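Glycosyl hydrolase (Aspergillus fumigatus, PDB 2X8R) probably cleaves the beta-1,4 linkages of peptidoglycan as a secreted family 25 lysozyme (muramidase), lysing bacterial cell walls. Local coordinates at residues Thr38-Val43 / Ala75-Lys80; Asp121-Tyr126 / Ser131-Ile136. All coordinates share one frame; numbering follows the deposited sequence. Where two conformers were deposited one is given.

Contact 1: residues Thr38-Val43 / Ala75-Lys80; sequences TYKDTV and AKFFLK
Residues Thr38-Val43, with the short strand 39-40, run past helix 71-79, and the backbones come nearest at Thr38 and Phe77, whose CA atoms are 7.7 Å apart. Tyr39 and Lys40 are the short antiparallel partner of strand 26-35, at the margin of the sheet.

Phe77 makes every cross-segment contact. With CG opposite the amide nitrogen (chi1 176°), its ring is carried off the helix and against the main chain of Thr38 and Tyr39. Tyr39 O lies near the ring plane, 3.3 Å from Phe77 CE2, while Thr38 C approaches Phe77 CZ obliquely at 3.4 Å. Lys40 runs out as an extended chain across the far end of the ring, CG being 3.8 Å from Phe77 CZ and CE 3.9 Å from Phe77 CE1. Beyond this methylene contact Lys40 NZ is hydrogen-bonded to Asn81, whose side chain also binds Phe77 O. Further along, Asp41 caps the turn that leads into helix 44-53.

The carbonyl at the ring's positively polarised C-H edge suggests a mild electrostatic attraction, added to what is otherwise van der Waals packing of an aromatic ring on main chain and lysine methylenes at the protein surface.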
ATOM      1  N   THR A  38      -9.873  -8.735  12.069  1.00 10.87           N
ATOM      2  CA  THR A  38      -9.731 -10.183  12.159  1.00 11.69           C
ATOM      3  C   THR A  38      -9.479 -10.921  10.844  1.00 12.04           C
ATOM      4  O   THR A  38      -9.270 -12.131  10.869  1.00 14.57           O
ATOM      5  CB  THR A  38     -10.945 -10.843  12.853  1.00 13.53           C
ATOM      6  OG1 THR A  38     -12.108 -10.680  12.049  1.00 16.34           O
ATOM      7  CG2 THR A  38     -11.131 -10.232  14.215  1.00 14.80           C
ATOM      8  N   TYR A  39      -9.564 -10.232   9.704  1.00 10.60           N
ATOM      9  CA  TYR A  39      -9.470 -10.941   8.444  1.00  9.71           C
ATOM     10  C   TYR A  39      -7.998 -11.088   8.030  1.00 10.03           C
ATOM     11  O   TYR A  39      -7.302 -10.073   7.874  1.00  7.54           O
ATOM     12  CB  TYR A  39     -10.310 -10.170   7.401  1.00  9.77           C
ATOM     13  CG  TYR A  39     -10.287 -10.755   6.014  1.00 12.81           C
ATOM     14  CD1 TYR A  39      -9.140 -10.636   5.199  1.00 12.39           C
ATOM     15  CD2 TYR A  39     -11.414 -11.395   5.492  1.00 13.20           C
ATOM     16  CE1 TYR A  39      -9.103 -11.216   3.928  1.00 12.55           C
ATOM     17  CE2 TYR A  39     -11.395 -11.937   4.193  1.00 13.23           C
ATOM     18  CZ  TYR A  39     -10.249 -11.831   3.436  1.00 13.11           C
ATOM     19  OH  TYR A  39     -10.257 -12.361   2.171  1.00 14.29           O
ATOM     20  N   LYS A  40      -7.533 -12.333   7.820  1.00  9.76           N
ATOM     21  CA  LYS A  40      -6.160 -12.600   7.326  1.00 10.78           C
ATOM     22  C   LYS A  40      -6.345 -13.068   5.901  1.00 10.42           C
ATOM     23  O   LYS A  40      -7.103 -14.034   5.666  1.00 11.27           O
ATOM     24  CB  LYS A  40      -5.420 -13.695   8.150  1.00 12.75           C
ATOM     25  CG  LYS A  40      -5.139 -13.253   9.609  1.00 16.20           C
ATOM     26  CD  LYS A  40      -4.563 -14.377  10.513  1.00 18.25           C
ATOM     27  CE  LYS A  40      -4.713 -14.005  12.014  1.00 19.95           C
ATOM     28  NZ  LYS A  40      -3.723 -14.697  12.904  1.00 23.61           N
ATOM     29  N   ASP A  41      -5.704 -12.392   4.934  1.00  9.24           N
ATOM     30  CA  ASP A  41      -5.776 -12.856   3.546  1.00  9.20           C
ATOM     31  C   ASP A  41      -5.063 -14.228   3.467  1.00  9.20           C
ATOM     32  O   ASP A  41      -3.864 -14.372   3.801  1.00  8.05           O
ATOM     33  CB  ASP A  41      -5.137 -11.841   2.597  1.00  9.04           C
ATOM     34  CG  ASP A  41      -5.273 -12.258   1.138  1.00  8.69           C
ATOM     35  OD1 ASP A  41      -4.806 -13.354   0.820  1.00  8.14           O
ATOM     36  OD2 ASP A  41      -5.864 -11.485   0.347  1.00 10.21           O
ATOM     37  N   THR A  42      -5.814 -15.250   3.069  1.00  8.83           N
ATOM     38  CA  THR A  42      -5.320 -16.625   3.169  1.00  8.68           C
ATOM     39  C   THR A  42      -4.337 -17.051   2.084  1.00  8.11           C
ATOM     40  O   THR A  42      -3.777 -18.168   2.166  1.00  8.41           O
ATOM     41  CB  THR A  42      -6.498 -17.639   3.180  1.00  9.01           C
ATOM     42  OG1 THR A  42      -7.381 -17.379   2.078  1.00 10.41           O
ATOM     43  CG2 THR A  42      -7.301 -17.487   4.503  1.00  9.34           C
ATOM     44  N   VAL A  43      -4.145 -16.194   1.094  1.00  8.35           N
ATOM     45  CA  VAL A  43      -3.153 -16.438   0.034  1.00  8.39           C
ATOM     46  C   VAL A  43      -1.903 -15.639   0.289  1.00  7.88           C
ATOM     47  O   VAL A  43      -0.894 -15.910  -0.331  1.00  7.80           O
ATOM     48  CB  VAL A  43      -3.700 -16.140  -1.393  1.00  8.15           C
ATOM     49  CG1 VAL A  43      -2.751 -16.698  -2.435  1.00  8.33           C
ATOM     50  CG2 VAL A  43      -5.069 -16.788  -1.551  1.00  8.22           C
ATOM     51  N   ALA A  75      -3.233  -1.351  12.751  1.00  7.47           N
ATOM     52  CA  ALA A  75      -1.782  -1.408  12.597  1.00  7.09           C
ATOM     53  C   ALA A  75      -1.168  -2.623  13.314  1.00  7.72           C
ATOM     54  O   ALA A  75      -0.329  -3.319  12.734  1.00  7.78           O
ATOM     55  CB  ALA A  75      -1.112  -0.115  13.045  1.00  7.73           C
ATOM     56  N   LYS A  76      -1.570  -2.846  14.571  1.00  6.80           N
ATOM     57  CA  LYS A  76      -1.014  -3.940  15.328  1.00  7.44           C
ATOM     58  C   LYS A  76      -1.386  -5.275  14.689  1.00  6.69           C
ATOM     59  O   LYS A  76      -0.561  -6.179  14.653  1.00  6.38           O
ATOM     60  CB  LYS A  76      -1.542  -3.928  16.762  1.00  7.88           C
ATOM     61  CG  LYS A  76      -0.908  -2.771  17.574  1.00 11.36           C
ATOM     62  CD  LYS A  76      -1.407  -2.757  18.995  1.00 13.44           C
ATOM     63  CE  LYS A  76      -0.406  -1.997  19.889  1.00 19.10           C
ATOM     64  NZ  LYS A  76      -1.007  -1.417  21.135  1.00 25.65           N
ATOM     65  N   PHE A  77      -2.616  -5.393  14.191  1.00  6.49           N
ATOM     66  CA  PHE A  77      -3.060  -6.636  13.595  1.00  6.86           C
ATOM     67  C   PHE A  77      -2.264  -6.909  12.305  1.00  6.84           C
ATOM     68  O   PHE A  77      -1.746  -8.026  12.092  1.00  7.58           O
ATOM     69  CB  PHE A  77      -4.562  -6.571  13.328  1.00  6.92           C
ATOM     70  CG  PHE A  77      -5.117  -7.774  12.616  1.00  7.78           C
ATOM     71  CD1 PHE A  77      -4.979  -9.074  13.151  1.00  8.15           C
ATOM     72  CD2 PHE A  77      -5.826  -7.604  11.423  1.00  8.62           C
ATOM     73  CE1 PHE A  77      -5.519 -10.200  12.468  1.00  8.93           C
ATOM     74  CE2 PHE A  77      -6.388  -8.708  10.745  1.00  8.69           C
ATOM     75  CZ  PHE A  77      -6.238 -10.019  11.271  1.00  9.63           C
ATOM     76  N   PHE A  78      -2.155  -5.874  11.476  1.00  6.90           N
ATOM     77  CA  PHE A  78      -1.344  -5.942  10.242  1.00  6.31           C
ATOM     78  C   PHE A  78       0.106  -6.374  10.556  1.00  6.88           C
ATOM     79  O   PHE A  78       0.671  -7.272   9.897  1.00  6.80           O
ATOM     80  CB  PHE A  78      -1.434  -4.562   9.560  1.00  6.48           C
ATOM     81  CG  PHE A  78      -0.567  -4.378   8.338  1.00  6.45           C
ATOM     82  CD1 PHE A  78      -0.625  -5.256   7.248  1.00  5.59           C
ATOM     83  CD2 PHE A  78       0.227  -3.213   8.247  1.00  6.23           C
ATOM     84  CE1 PHE A  78       0.153  -5.012   6.083  1.00  5.45           C
ATOM     85  CE2 PHE A  78       0.980  -2.931   7.107  1.00  6.00           C
ATOM     86  CZ  PHE A  78       0.921  -3.817   6.003  1.00  5.32           C
ATOM     87  N   LEU A  79       0.708  -5.729  11.551  1.00  7.36           N
ATOM     88  CA  LEU A  79       2.101  -6.017  11.934  1.00  8.47           C
ATOM     89  C   LEU A  79       2.354  -7.455  12.367  1.00  9.75           C
ATOM     90  O   LEU A  79       3.463  -7.985  12.148  1.00 11.42           O
ATOM     91  CB  LEU A  79       2.550  -5.076  13.059  1.00  8.46           C
ATOM     92  CG  LEU A  79       2.792  -3.659  12.543  1.00  9.40           C
ATOM     93  CD1 LEU A  79       2.732  -2.681  13.676  1.00  9.48           C
ATOM     94  CD2 LEU A  79       4.160  -3.643  11.875  1.00  9.21           C
ATOM     95  N   LYS A  80       1.340  -8.080  12.957  1.00  9.50           N
ATOM     96  CA  LYS A  80       1.494  -9.475  13.426  1.00 11.03           C
ATOM     97  C   LYS A  80       1.222 -10.496  12.313  1.00 10.62           C
ATOM     98  O   LYS A  80       1.358 -11.710  12.524  1.00 11.76           O
ATOM     99  CB  LYS A  80       0.506  -9.724  14.550  1.00 11.75           C
ATOM    100  CG  LYS A  80       0.897  -9.097  15.873  1.00 14.05           C
ATOM    101  CD  LYS A  80      -0.278  -9.311  16.813  1.00 16.48           C
ATOM    102  CE  LYS A  80      -0.052  -8.723  18.187  1.00 21.34           C
ATOM    103  NZ  LYS A  80      -0.044  -7.205  18.135  1.00 25.66           N
TER

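Contact 2: residues Asp121-Tyr126 / Ser131-Ile136; sequences DFVNEY and SRWPMI
Pro134 meets both Val123 and Tyr126, one helical turn apart on helix 112-130, just where the chain turns back to enter strand 135-138. Val123 comes at the CG corner of the proline, the two side chains crossing at about a right angle with Val123 CB 3.7 Å from Pro134 CG. Tyr126 lies over a face of the proline: Pro134 CB sits above the Tyr126 ring, 4.1 Å from its centroid and 27° off the normal, a CH-pi contact.

The phenol is placed by chi1 of -169°, with CG anti to the backbone N, a torsion that lays the ring alongside Pro134. Its rim is used as well: Arg132 O lies in the ring plane, 3.3 Å from Tyr126 CD2. At the far end Tyr126 OH is hydrogen-bonded to Gly83 O and Gly94 N, which holds the hydroxyl end in place. Arg132 turns its guanidinium elsewhere, to Leu207 O in helix 201-209.

Trp133 departs from the helix at CB but folds back: with CG anti to its carbonyl carbon, the side chain swings back toward the helix, its six-membered ring leading. There Asn124 OD1 reaches the indole edge in plane, 3.4 Å from Trp133 CZ3, the amide tilted 67° to the ring. The ring also stacks with His127. Deeper in, Val123 CG1 meets Ile136 CD1 at 4.1 Å.

This is the return half of a beta-alpha-beta unit of the TIM-barrel-like fold, in which the helix lies against the strand it precedes. Apolar contacts hold the two segments together; oxygens placed at the C-H edges of Tyr126 and Trp133 probably add weak electrostatic attraction, while the buried tyrosine hydroxyl is satisfied by backbone groups from neighbouring loops.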
ATOM      1  N   ASP A 121      -3.393   7.614  13.699  1.00  8.39           N
ATOM      2  CA  ASP A 121      -3.215   6.539  14.663  1.00  8.97           C
ATOM      3  C   ASP A 121      -2.577   5.274  14.026  1.00  8.39           C
ATOM      4  O   ASP A 121      -1.690   4.668  14.630  1.00  9.20           O
ATOM      5  CB  ASP A 121      -4.526   6.201  15.330  1.00 10.85           C
ATOM      6  CG  ASP A 121      -4.963   7.287  16.364  1.00 15.09           C
ATOM      7  OD1 ASP A 121      -4.170   8.217  16.613  1.00 17.57           O
ATOM      8  OD2 ASP A 121      -6.059   7.188  16.960  1.00 22.13           O
ATOM      9  N   PHE A 122      -3.074   4.882  12.850  1.00  7.33           N
ATOM     10  CA  PHE A 122      -2.471   3.765  12.115  1.00  6.74           C
ATOM     11  C   PHE A 122      -0.992   4.022  11.789  1.00  7.57           C
ATOM     12  O   PHE A 122      -0.117   3.194  12.097  1.00  6.22           O
ATOM     13  CB  PHE A 122      -3.231   3.484  10.805  1.00  6.66           C
ATOM     14  CG  PHE A 122      -2.770   2.214  10.118  1.00  6.67           C
ATOM     15  CD1 PHE A 122      -1.591   2.187   9.356  1.00  7.28           C
ATOM     16  CD2 PHE A 122      -3.498   1.026  10.300  1.00  7.12           C
ATOM     17  CE1 PHE A 122      -1.161   0.996   8.737  1.00  7.06           C
ATOM     18  CE2 PHE A 122      -3.090  -0.169   9.698  1.00  6.57           C
ATOM     19  CZ  PHE A 122      -1.871  -0.182   8.913  1.00  6.91           C
ATOM     20  N   VAL A 123      -0.712   5.151  11.147  1.00  7.81           N
ATOM     21  CA  VAL A 123       0.647   5.360  10.663  1.00  8.82           C
ATOM     22  C   VAL A 123       1.634   5.574  11.802  1.00  8.89           C
ATOM     23  O   VAL A 123       2.772   5.090  11.755  1.00  8.76           O
ATOM     24  CB  VAL A 123       0.764   6.455   9.538  1.00  9.77           C
ATOM     25  CG1 VAL A 123      -0.261   6.210   8.449  1.00  9.78           C
ATOM     26  CG2 VAL A 123       0.623   7.873  10.112  1.00 11.54           C
ATOM     27  N   ASN A 124       1.186   6.226  12.867  1.00  9.07           N
ATOM     28  CA  ASN A 124       2.089   6.384  14.013  1.00 10.37           C
ATOM     29  C   ASN A 124       2.414   5.054  14.680  1.00 10.33           C
ATOM     30  O   ASN A 124       3.557   4.830  15.071  1.00  8.75           O
ATOM     31  CB  ASN A 124       1.465   7.343  15.007  1.00 12.14           C
ATOM     32  CG  ASN A 124       1.478   8.764  14.498  1.00 16.22           C
ATOM     33  OD1 ASN A 124       2.206   9.091  13.559  1.00 18.78           O
ATOM     34  ND2 ASN A 124       0.689   9.619  15.115  1.00 15.67           N
ATOM     35  N   GLU A 125       1.406   4.194  14.856  1.00  9.48           N
ATOM     36  CA  GLU A 125       1.651   2.861  15.413  1.00  9.11           C
ATOM     37  C   GLU A 125       2.636   2.087  14.541  1.00  9.04           C
ATOM     38  O   GLU A 125       3.557   1.407  15.058  1.00  8.06           O
ATOM     39  CB  GLU A 125       0.353   2.069  15.670  1.00 12.02           C
ATOM     40  CG  GLU A 125       0.597   0.645  16.231  1.00 13.01           C
ATOM     41  CD  GLU A 125       1.192   0.613  17.655  1.00 17.90           C
ATOM     42  OE1 GLU A 125       1.048   1.570  18.429  1.00 20.47           O
ATOM     43  OE2 GLU A 125       1.800  -0.401  18.002  1.00 23.17           O
ATOM     44  N   TYR A 126       2.445   2.184  13.217  1.00  7.33           N
ATOM     45  CA  TYR A 126       3.282   1.458  12.285  1.00  7.54           C
ATOM     46  C   TYR A 126       4.739   1.921  12.436  1.00  7.80           C
ATOM     47  O   TYR A 126       5.661   1.118  12.512  1.00  8.07           O
ATOM     48  CB  TYR A 126       2.793   1.568  10.832  1.00  6.64           C
ATOM     49  CG  TYR A 126       3.517   0.589   9.959  1.00  6.74           C
ATOM     50  CD1 TYR A 126       3.025  -0.721   9.737  1.00  6.44           C
ATOM     51  CD2 TYR A 126       4.736   0.946   9.394  1.00  6.55           C
ATOM     52  CE1 TYR A 126       3.756  -1.639   8.941  1.00  6.06           C
ATOM     53  CE2 TYR A 126       5.468   0.022   8.614  1.00  5.85           C
ATOM     54  CZ  TYR A 126       4.957  -1.252   8.405  1.00  5.63           C
ATOM     55  OH  TYR A 126       5.668  -2.173   7.685  1.00  5.61           O
ATOM     56  N   SER A 131      10.037   1.567  12.851  1.00  9.28           N
ATOM     57  CA  SER A 131      10.904   2.716  12.540  0.50  9.53           C
ATOM     58  C   SER A 131      10.683   3.292  11.139  1.00  9.87           C
ATOM     59  O   SER A 131      11.355   4.273  10.734  1.00 10.05           O
ATOM     60  CB  SER A 131      12.402   2.446  12.808  0.50  8.93           C
ATOM     61  OG  SER A 131      13.017   1.725  11.755  0.50  7.86           O
ATOM     62  N   ARG A 132       9.721   2.719  10.423  1.00  8.64           N
ATOM     63  CA  ARG A 132       9.361   3.187   9.068  1.00  9.00           C
ATOM     64  C   ARG A 132       7.965   3.778   9.051  1.00  8.41           C
ATOM     65  O   ARG A 132       7.043   3.243   9.723  1.00  7.63           O
ATOM     66  CB  ARG A 132       9.450   2.014   8.068  1.00  8.96           C
ATOM     67  CG  ARG A 132      10.906   1.479   7.815  1.00  8.73           C
ATOM     68  CD  ARG A 132      11.906   2.573   7.424  1.00 10.43           C
ATOM     69  NE  ARG A 132      11.432   3.187   6.199  1.00 10.87           N
ATOM     70  CZ  ARG A 132      11.558   2.673   4.984  1.00  9.88           C
ATOM     71  NH1 ARG A 132      12.211   1.528   4.792  1.00  9.05           N
ATOM     72  NH2 ARG A 132      10.994   3.302   3.966  1.00 10.39           N
ATOM     73  N   TRP A 133       7.812   4.888   8.300  1.00  7.84           N
ATOM     74  CA  TRP A 133       6.478   5.372   7.970  1.00  8.86           C
ATOM     75  C   TRP A 133       5.916   4.408   6.929  1.00  7.75           C
ATOM     76  O   TRP A 133       6.592   4.104   5.931  1.00  9.56           O
ATOM     77  CB  TRP A 133       6.497   6.829   7.412  1.00 10.50           C
ATOM     78  CG  TRP A 133       7.005   7.770   8.452  1.00 11.25           C
ATOM     79  CD1 TRP A 133       8.245   8.343   8.497  1.00 11.30           C
ATOM     80  CD2 TRP A 133       6.334   8.154   9.672  1.00 11.53           C
ATOM     81  NE1 TRP A 133       8.380   9.083   9.663  1.00 13.44           N
ATOM     82  CE2 TRP A 133       7.229   8.975  10.398  1.00 13.13           C
ATOM     83  CE3 TRP A 133       5.084   7.854  10.233  1.00 12.09           C
ATOM     84  CZ2 TRP A 133       6.900   9.525  11.636  1.00 13.68           C
ATOM     85  CZ3 TRP A 133       4.759   8.410  11.491  1.00 13.34           C
ATOM     86  CH2 TRP A 133       5.658   9.244  12.149  1.00 14.31           C
ATOM     87  N   PRO A 134       4.661   3.956   7.111  1.00  7.15           N
ATOM     88  CA  PRO A 134       4.075   3.098   6.075  1.00  6.43           C
ATOM     89  C   PRO A 134       3.730   3.879   4.802  1.00  6.44           C
ATOM     90  O   PRO A 134       3.558   5.104   4.870  1.00  7.02           O
ATOM     91  CB  PRO A 134       2.771   2.611   6.712  1.00  5.91           C
ATOM     92  CG  PRO A 134       2.410   3.674   7.718  1.00  6.65           C
ATOM     93  CD  PRO A 134       3.705   4.275   8.205  1.00  6.54           C
ATOM     94  N   MET A 135       3.583   3.188   3.659  1.00  6.68           N
ATOM     95  CA  MET A 135       3.067   3.859   2.449  1.00  7.07           C
ATOM     96  C   MET A 135       1.557   4.055   2.607  1.00  7.57           C
ATOM     97  O   MET A 135       0.920   3.261   3.337  1.00  8.44           O
ATOM     98  CB  MET A 135       3.370   3.048   1.199  1.00  7.32           C
ATOM     99  CG  MET A 135       4.803   2.558   1.249  1.00  8.01           C
ATOM    100  SD  MET A 135       5.423   2.037  -0.392  1.00  9.45           S
ATOM    101  CE  MET A 135       4.528   0.523  -0.507  1.00  8.37           C
ATOM    102  N   ILE A 136       1.010   5.132   2.045  1.00  6.31           N
ATOM    103  CA  ILE A 136      -0.433   5.345   2.056  1.00  6.92           C
ATOM    104  C   ILE A 136      -0.909   5.200   0.615  1.00  6.65           C
ATOM    105  O   ILE A 136      -0.415   5.910  -0.292  1.00  7.52           O
ATOM    106  CB  ILE A 136      -0.827   6.743   2.636  1.00  6.49           C
ATOM    107  CG1 ILE A 136      -0.558   6.762   4.168  1.00  6.98           C
ATOM    108  CG2 ILE A 136      -2.290   7.120   2.253  1.00  7.94           C
ATOM    109  CD1 ILE A 136      -0.806   8.157   4.839  1.00  6.40           C
TER

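How the contacts relate
After strand 3-9 and helix 18-23, the chain passes strand 26-35 and strand 39-40, then helix 44-53 and strand 57-63, before helix 71-79 returns to 38-43 and contact 1 closes a loop of 31 residues. Contact 2 opens later and spans just four intervening residues, the end of helix 112-130, so the two loops follow in series, neither nested nor crossed. Contact 1 ties the sheet margin to helix 71-79; contact 2 ties helix 112-130 to strand 135-138. Phe78 CE2 and Leu79 CD2 each pack 3.6 Å from Tyr126 CE1, so the two helices pack together beside the sheet that both contacts reach.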